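Local atomic coordinates of EF-P arginine 32 rhamnosyl-transferase (Pseudomonas putida KT2440, PDB entry 5NV8), a protein that belongs to the EarP family of elongation factor P rhamnosyltransferases and has 2'-deoxy-thymidine-beta-L-rhamnose bound in a pocket. Residues L163-Q177 and S288-L300. Residues are numbered along the deposited sequence; the frame is centred on the assembly and turned at random.
With TRH (2'-deoxy-thymidine-beta-L-rhamnose), chain B.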
loop_
_atom_site.group_PDB
_atom_site.type_symbol
_atom_site.label_atom_id
_atom_site.label_comp_id
_atom_site.label_asym_id
_atom_site.label_seq_id
_atom_site.Cartn_x
_atom_site.Cartn_y
_atom_site.Cartn_z
ATOM N N LEU A 163 6.856 11.309 2.625
ATOM C CA LEU A 163 5.815 10.295 2.694
ATOM C C LEU A 163 5.321 10.162 4.127
ATOM O O LEU A 163 6.056 10.423 5.082
ATOM C CB LEU A 163 6.318 8.937 2.184
ATOM C CG LEU A 163 7.248 8.968 0.965
ATOM C CD1 LEU A 163 8.001 7.657 0.808
ATOM C CD2 LEU A 163 6.470 9.289 -0.301
ATOM N N LEU A 164 4.059 9.763 4.268
ATOM C CA LEU A 164 3.488 9.519 5.586
ATOM C C LEU A 164 4.123 8.279 6.200
ATOM O O LEU A 164 4.042 7.184 5.635
ATOM C CB LEU A 164 1.973 9.353 5.492
ATOM C CG LEU A 164 1.207 10.565 4.966
ATOM C CD1 LEU A 164 -0.108 10.131 4.347
ATOM C CD2 LEU A 164 0.981 11.579 6.081
ATOM N N ARG A 165 4.755 8.457 7.356
ATOM C CA ARG A 165 5.393 7.352 8.068
ATOM C C ARG A 165 5.291 7.643 9.557
ATOM O O ARG A 165 5.890 8.608 10.043
ATOM C CB ARG A 165 6.846 7.181 7.636
ATOM C CG ARG A 165 7.492 5.873 8.070
ATOM C CD ARG A 165 9.016 5.965 8.054
ATOM N NE ARG A 165 9.518 7.222 8.611
ATOM C CZ ARG A 165 10.039 8.209 7.889
ATOM N NH1 ARG A 165 10.106 8.104 6.570
ATOM N NH2 ARG A 165 10.472 9.311 8.484
ATOM N N GLU A 166 4.523 6.820 10.265
ATOM C CA GLU A 166 4.393 6.954 11.709
ATOM C C GLU A 166 5.736 6.721 12.395
ATOM O O GLU A 166 6.552 5.907 11.955
ATOM C CB GLU A 166 3.351 5.967 12.244
ATOM C CG GLU A 166 1.946 6.133 11.668
ATOM C CD GLU A 166 1.773 5.543 10.277
ATOM O OE1 GLU A 166 2.774 5.134 9.653
ATOM O OE2 GLU A 166 0.623 5.502 9.799
ATOM N N GLY A 167 5.948 7.442 13.501
ATOM C CA GLY A 167 7.224 7.375 14.198
ATOM C C GLY A 167 7.629 5.975 14.626
ATOM O O GLY A 167 8.812 5.629 14.578
ATOM N N SER A 168 6.665 5.150 15.039
ATOM C CA SER A 168 6.960 3.815 15.552
ATOM C C SER A 168 6.570 2.706 14.580
ATOM O O SER A 168 6.485 1.542 14.980
ATOM C CB SER A 168 6.263 3.598 16.895
ATOM O OG SER A 168 4.859 3.491 16.729
ATOM N N LEU A 169 6.339 3.037 13.309
ATOM C CA LEU A 169 5.857 2.034 12.364
ATOM C C LEU A 169 6.911 0.964 12.102
ATOM O O LEU A 169 6.635 -0.236 12.223
ATOM C CB LEU A 169 5.435 2.703 11.056
ATOM C CG LEU A 169 4.928 1.737 9.985
ATOM C CD1 LEU A 169 3.695 1.010 10.483
ATOM C CD2 LEU A 169 4.633 2.478 8.690
ATOM N N LEU A 170 8.125 1.382 11.728
ATOM C CA LEU A 170 9.187 0.421 11.446
ATOM C C LEU A 170 9.474 -0.456 12.660
ATOM O O LEU A 170 9.699 -1.664 12.522
ATOM C CB LEU A 170 10.453 1.152 11.001
ATOM C CG LEU A 170 10.422 1.871 9.650
ATOM C CD1 LEU A 170 11.835 2.047 9.118
ATOM C CD2 LEU A 170 9.556 1.131 8.642
ATOM N N ALA A 171 9.460 0.132 13.859
ATOM C CA ALA A 171 9.681 -0.658 15.066
ATOM C C ALA A 171 8.544 -1.646 15.299
ATOM O O ALA A 171 8.786 -2.800 15.670
ATOM C CB ALA A 171 9.853 0.260 16.277
ATOM N N ARG A 172 7.297 -1.212 15.089
ATOM C CA ARG A 172 6.165 -2.126 15.221
ATOM C C ARG A 172 6.195 -3.210 14.152
ATOM O O ARG A 172 5.693 -4.317 14.379
ATOM C CB ARG A 172 4.846 -1.354 15.151
ATOM C CG ARG A 172 4.530 -0.534 16.395
ATOM C CD ARG A 172 3.150 0.103 16.310
ATOM N NE ARG A 172 3.178 1.376 15.594
ATOM C CZ ARG A 172 2.721 1.546 14.356
ATOM N NH1 ARG A 172 2.200 0.521 13.695
ATOM N NH2 ARG A 172 2.787 2.741 13.779
ATOM N N ARG A 173 6.773 -2.911 12.986
ATOM C CA ARG A 173 6.900 -3.917 11.936
ATOM C C ARG A 173 7.871 -5.016 12.347
ATOM O O ARG A 173 7.572 -6.208 12.208
ATOM C CB ARG A 173 7.354 -3.254 10.634
ATOM C CG ARG A 173 7.424 -4.194 9.439
ATOM C CD ARG A 173 8.328 -3.632 8.351
ATOM N NE ARG A 173 9.632 -3.240 8.875
ATOM C CZ ARG A 173 10.668 -2.875 8.123
ATOM N NH1 ARG A 173 10.560 -2.844 6.801
ATOM N NH2 ARG A 173 11.817 -2.538 8.695
ATOM N N ASP A 174 9.036 -4.631 12.871
ATOM C CA ASP A 174 10.068 -5.603 13.215
ATOM C C ASP A 174 9.615 -6.531 14.336
ATOM O O ASP A 174 9.853 -7.744 14.278
ATOM C CB ASP A 174 11.350 -4.870 13.605
ATOM C CG ASP A 174 11.964 -4.123 12.442
ATOM O OD1 ASP A 174 12.987 -3.435 12.642
ATOM O OD2 ASP A 174 11.420 -4.230 11.321
ATOM N N GLY A 175 8.963 -5.984 15.364
ATOM C CA GLY A 175 8.479 -6.820 16.450
ATOM C C GLY A 175 7.410 -7.803 16.011
ATOM O O GLY A 175 7.313 -8.905 16.555
ATOM N N PHE A 176 6.597 -7.421 15.024
ATOM C CA PHE A 176 5.572 -8.326 14.514
ATOM C C PHE A 176 6.195 -9.460 13.707
ATOM O O PHE A 176 5.860 -10.633 13.906
ATOM C CB PHE A 176 4.567 -7.544 13.666
ATOM C CG PHE A 176 3.476 -8.393 13.076
ATOM C CD1 PHE A 176 2.302 -8.617 13.773
ATOM C CD2 PHE A 176 3.624 -8.963 11.822
ATOM C CE1 PHE A 176 1.297 -9.395 13.231
ATOM C CE2 PHE A 176 2.626 -9.742 11.278
ATOM C CZ PHE A 176 1.459 -9.957 11.982
ATOM N N GLN A 177 7.108 -9.127 12.791
ATOM C CA GLN A 177 7.711 -10.126 11.917
ATOM C C GLN A 177 8.717 -11.019 12.633
ATOM O O GLN A 177 9.090 -12.061 12.083
ATOM C CB GLN A 177 8.391 -9.441 10.730
ATOM C CG GLN A 177 7.442 -8.647 9.851
ATOM C CD GLN A 177 8.143 -7.987 8.674
ATOM O OE1 GLN A 177 9.286 -7.538 8.785
ATOM N NE2 GLN A 177 7.458 -7.929 7.538
ATOM N N SER A 288 -1.758 2.496 0.121
ATOM C CA SER A 288 -1.294 1.112 0.175
ATOM C C SER A 288 -0.002 0.932 -0.605
ATOM O O SER A 288 0.819 0.071 -0.265
ATOM C CB SER A 288 -2.368 0.167 -0.360
ATOM O OG SER A 288 -2.506 0.291 -1.767
ATOM N N PHE A 289 0.188 1.734 -1.655
ATOM C CA PHE A 289 1.457 1.761 -2.376
ATOM C C PHE A 289 2.620 2.060 -1.432
ATOM O O PHE A 289 3.660 1.393 -1.480
ATOM C CB PHE A 289 1.372 2.801 -3.496
ATOM C CG PHE A 289 2.657 3.011 -4.234
ATOM C CD1 PHE A 289 3.411 1.934 -4.665
ATOM C CD2 PHE A 289 3.104 4.292 -4.511
ATOM C CE1 PHE A 289 4.594 2.131 -5.349
ATOM C CE2 PHE A 289 4.286 4.496 -5.194
ATOM C CZ PHE A 289 5.032 3.413 -5.614
ATOM N N VAL A 290 2.454 3.053 -0.557
ATOM C CA VAL A 290 3.523 3.429 0.366
ATOM C C VAL A 290 3.562 2.491 1.569
ATOM O O VAL A 290 4.642 2.134 2.058
ATOM C CB VAL A 290 3.351 4.898 0.795
ATOM C CG1 VAL A 290 4.353 5.261 1.881
ATOM C CG2 VAL A 290 3.494 5.822 -0.403
ATOM N N ARG A 291 2.392 2.084 2.067
ATOM C CA ARG A 291 2.347 1.152 3.190
ATOM C C ARG A 291 3.126 -0.123 2.886
ATOM O O ARG A 291 3.827 -0.651 3.757
ATOM C CB ARG A 291 0.896 0.820 3.530
ATOM C CG ARG A 291 0.137 1.970 4.160
ATOM C CD ARG A 291 0.469 2.074 5.631
ATOM N NE ARG A 291 1.252 3.263 5.933
ATOM C CZ ARG A 291 1.594 3.631 7.161
ATOM N NH1 ARG A 291 1.223 2.897 8.203
ATOM N NH2 ARG A 291 2.306 4.734 7.346
ATOM N N ALA A 292 3.020 -0.630 1.657
ATOM C CA ALA A 292 3.759 -1.834 1.296
ATOM C C ALA A 292 5.254 -1.566 1.195
ATOM O O ALA A 292 6.059 -2.485 1.382
ATOM C CB ALA A 292 3.228 -2.407 -0.019
ATOM N N GLN A 293 5.645 -0.323 0.896
ATOM C CA GLN A 293 7.064 0.013 0.884
ATOM C C GLN A 293 7.646 -0.032 2.293
ATOM O O GLN A 293 8.761 -0.529 2.493
ATOM C CB GLN A 293 7.277 1.386 0.239
ATOM C CG GLN A 293 6.969 1.421 -1.259
ATOM C CD GLN A 293 7.095 2.809 -1.871
ATOM O OE1 GLN A 293 8.191 3.359 -1.970
ATOM N NE2 GLN A 293 5.969 3.378 -2.288
ATOM N N TRP A 294 6.903 0.471 3.284
ATOM C CA TRP A 294 7.323 0.334 4.674
ATOM C C TRP A 294 7.289 -1.113 5.145
ATOM O O TRP A 294 8.031 -1.466 6.067
ATOM C CB TRP A 294 6.448 1.190 5.593
ATOM C CG TRP A 294 6.399 2.660 5.240
ATOM C CD1 TRP A 294 5.283 3.443 5.179
ATOM C CD2 TRP A 294 7.506 3.517 4.909
ATOM N NE1 TRP A 294 5.622 4.728 4.832
ATOM C CE2 TRP A 294 6.979 4.800 4.660
ATOM C CE3 TRP A 294 8.887 3.323 4.802
ATOM C CZ2 TRP A 294 7.785 5.881 4.308
ATOM C CZ3 TRP A 294 9.682 4.396 4.449
ATOM C CH2 TRP A 294 9.129 5.659 4.206
ATOM N N ALA A 295 6.456 -1.959 4.528
ATOM C CA ALA A 295 6.415 -3.372 4.899
ATOM C C ALA A 295 7.737 -4.077 4.610
ATOM O O ALA A 295 8.075 -5.056 5.286
ATOM C CB ALA A 295 5.271 -4.078 4.172
ATOM N N GLY A 296 8.488 -3.610 3.612
ATOM C CA GLY A 296 9.810 -4.138 3.342
ATOM C C GLY A 296 9.869 -5.430 2.548
ATOM O O GLY A 296 10.974 -5.935 2.314
ATOM N N GLN A 297 8.734 -5.979 2.121
ATOM C CA GLN A 297 8.712 -7.210 1.343
ATOM C C GLN A 297 8.600 -6.905 -0.144
ATOM O O GLN A 297 8.219 -5.797 -0.533
ATOM C CB GLN A 297 7.539 -8.097 1.782
ATOM C CG GLN A 297 7.452 -8.310 3.281
ATOM C CD GLN A 297 8.473 -9.311 3.784
ATOM O OE1 GLN A 297 9.646 -8.980 3.963
ATOM N NE2 GLN A 297 8.031 -10.543 4.021
ATOM N N PRO A 298 8.948 -7.860 -1.012
ATOM C CA PRO A 298 8.737 -7.660 -2.451
ATOM C C PRO A 298 7.285 -7.305 -2.743
ATOM O O PRO A 298 6.362 -7.847 -2.133
ATOM C CB PRO A 298 9.121 -9.014 -3.056
ATOM C CG PRO A 298 10.118 -9.565 -2.109
ATOM C CD PRO A 298 9.684 -9.108 -0.736
ATOM N N MET A 299 7.084 -6.381 -3.679
ATOM C CA MET A 299 5.771 -5.785 -3.869
ATOM C C MET A 299 5.487 -5.560 -5.348
ATOM O O MET A 299 6.350 -5.739 -6.212
ATOM C CB MET A 299 5.649 -4.454 -3.116
ATOM C CG MET A 299 6.882 -3.575 -3.230
ATOM S SD MET A 299 6.818 -2.165 -2.118
ATOM C CE MET A 299 5.354 -1.349 -2.737
ATOM N N LEU A 300 4.252 -5.148 -5.623
ATOM C CA LEU A 300 3.802 -4.818 -6.967
ATOM C C LEU A 300 2.790 -3.685 -6.872
ATOM O O LEU A 300 2.005 -3.626 -5.922
ATOM C CB LEU A 300 3.181 -6.035 -7.659
ATOM C CG LEU A 300 2.796 -5.876 -9.131
ATOM C CD1 LEU A 300 3.944 -5.279 -9.931
ATOM C CD2 LEU A 300 2.371 -7.223 -9.711
HETATM O O4P TRH B . -7.060 2.881 -5.304
HETATM P P2 TRH B . -6.977 3.480 -3.947
HETATM O O3P TRH B . -8.279 3.135 -3.051
HETATM O O1 TRH B . -6.808 5.081 -3.986
HETATM C C1 TRH B . -6.778 5.730 -5.274
HETATM C C2 TRH B . -6.472 7.228 -5.124
HETATM O O2 TRH B . -7.074 7.763 -3.944
HETATM C C3 TRH B . -7.042 8.006 -6.315
HETATM O O3 TRH B . -8.441 8.243 -6.106
HETATM C C4 TRH B . -6.865 7.190 -7.578
HETATM O O4 TRH B . -5.468 6.891 -7.752
HETATM O OPP TRH B . -5.719 2.873 -3.132
HETATM P P TRH B . -5.194 3.618 -1.817
HETATM O O1P TRH B . -4.691 4.992 -2.070
HETATM O O2P TRH B . -4.054 2.683 -1.161
HETATM O "O5'" TRH B . -6.392 3.592 -0.744
HETATM C "C5'" TRH B . -6.684 2.391 -0.033
HETATM C "C4'" TRH B . -6.929 2.746 1.423
HETATM O "O4'" TRH B . -7.727 1.667 1.981
HETATM C "C3'" TRH B . -5.612 2.679 2.171
HETATM O "O3'" TRH B . -5.776 3.251 3.475
HETATM C "C2'" TRH B . -5.497 1.178 2.304
HETATM C "C1'" TRH B . -6.857 1.015 2.938
HETATM N N11 TRH B . -7.273 -0.388 3.153
HETATM C C21 TRH B . -7.714 -0.743 4.366
HETATM O O21 TRH B . -7.756 0.082 5.278
HETATM N N31 TRH B . -8.127 -2.049 4.610
HETATM C C41 TRH B . -8.092 -3.004 3.600
HETATM O O41 TRH B . -8.461 -4.152 3.842
HETATM C C51 TRH B . -7.640 -2.640 2.339
HETATM C C5A TRH B . -7.602 -3.586 1.323
HETATM C C61 TRH B . -7.231 -1.329 2.107
HETATM O O HOH W 1 2.185 5.928 4.654
#
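Arg165 holds CG opposite its backbone nitrogen (chi1 -166°), which carries CG and CD over one face of the Trp294 indole, beside CB. Arg291 instead bends at chi2 (-80°) and again at chi3, bringing its guanidinium round to Glu166. Arg165 CD makes a CH-pi contact 3.8 Å from the centroid of the Trp294 six-membered ring. The Arg165 guanidinium stands nearly upright to the indole, and its NH2 bonds to the backbone oxygen of Gln375. Leu163 CD1 packs on Trp294 CZ2 at 3.9 Å, and Leu169 CD2 meets Trp294 CD1 at 3.7 Å. The same Leu169 methyl lies over one face of the Arg291 guanidinium.

Trp294 NE1 donates to Leu164 O at 3.0 Å, from a position tilted out of the carbonyl plane. Arg291 NH2 adds a weak bond to that oxygen at 3.5 Å. Glu166 OE1 forms a salt bridge with Arg291, and Glu166 OE2 pairs with Arg36. Further along, Arg173 NH1 comes to 3.0 Å from Trp294 O, while Arg173 NH2 forms a salt bridge with Asp174.

The contact joins the 163-168 loop and helix 169-177 to helix 287-295. At the start of that helix, Ser288 N bonds to O2P of 2'-deoxy-thymidine-beta-L-rhamnose at 2.6 Å. Glu166 between two arginines is consistent with a carboxylate kept ionised. The salt bridge, the Trp294 NE1 bond and the packing on the indole join the loop to the helix whose first turn bonds the ligand.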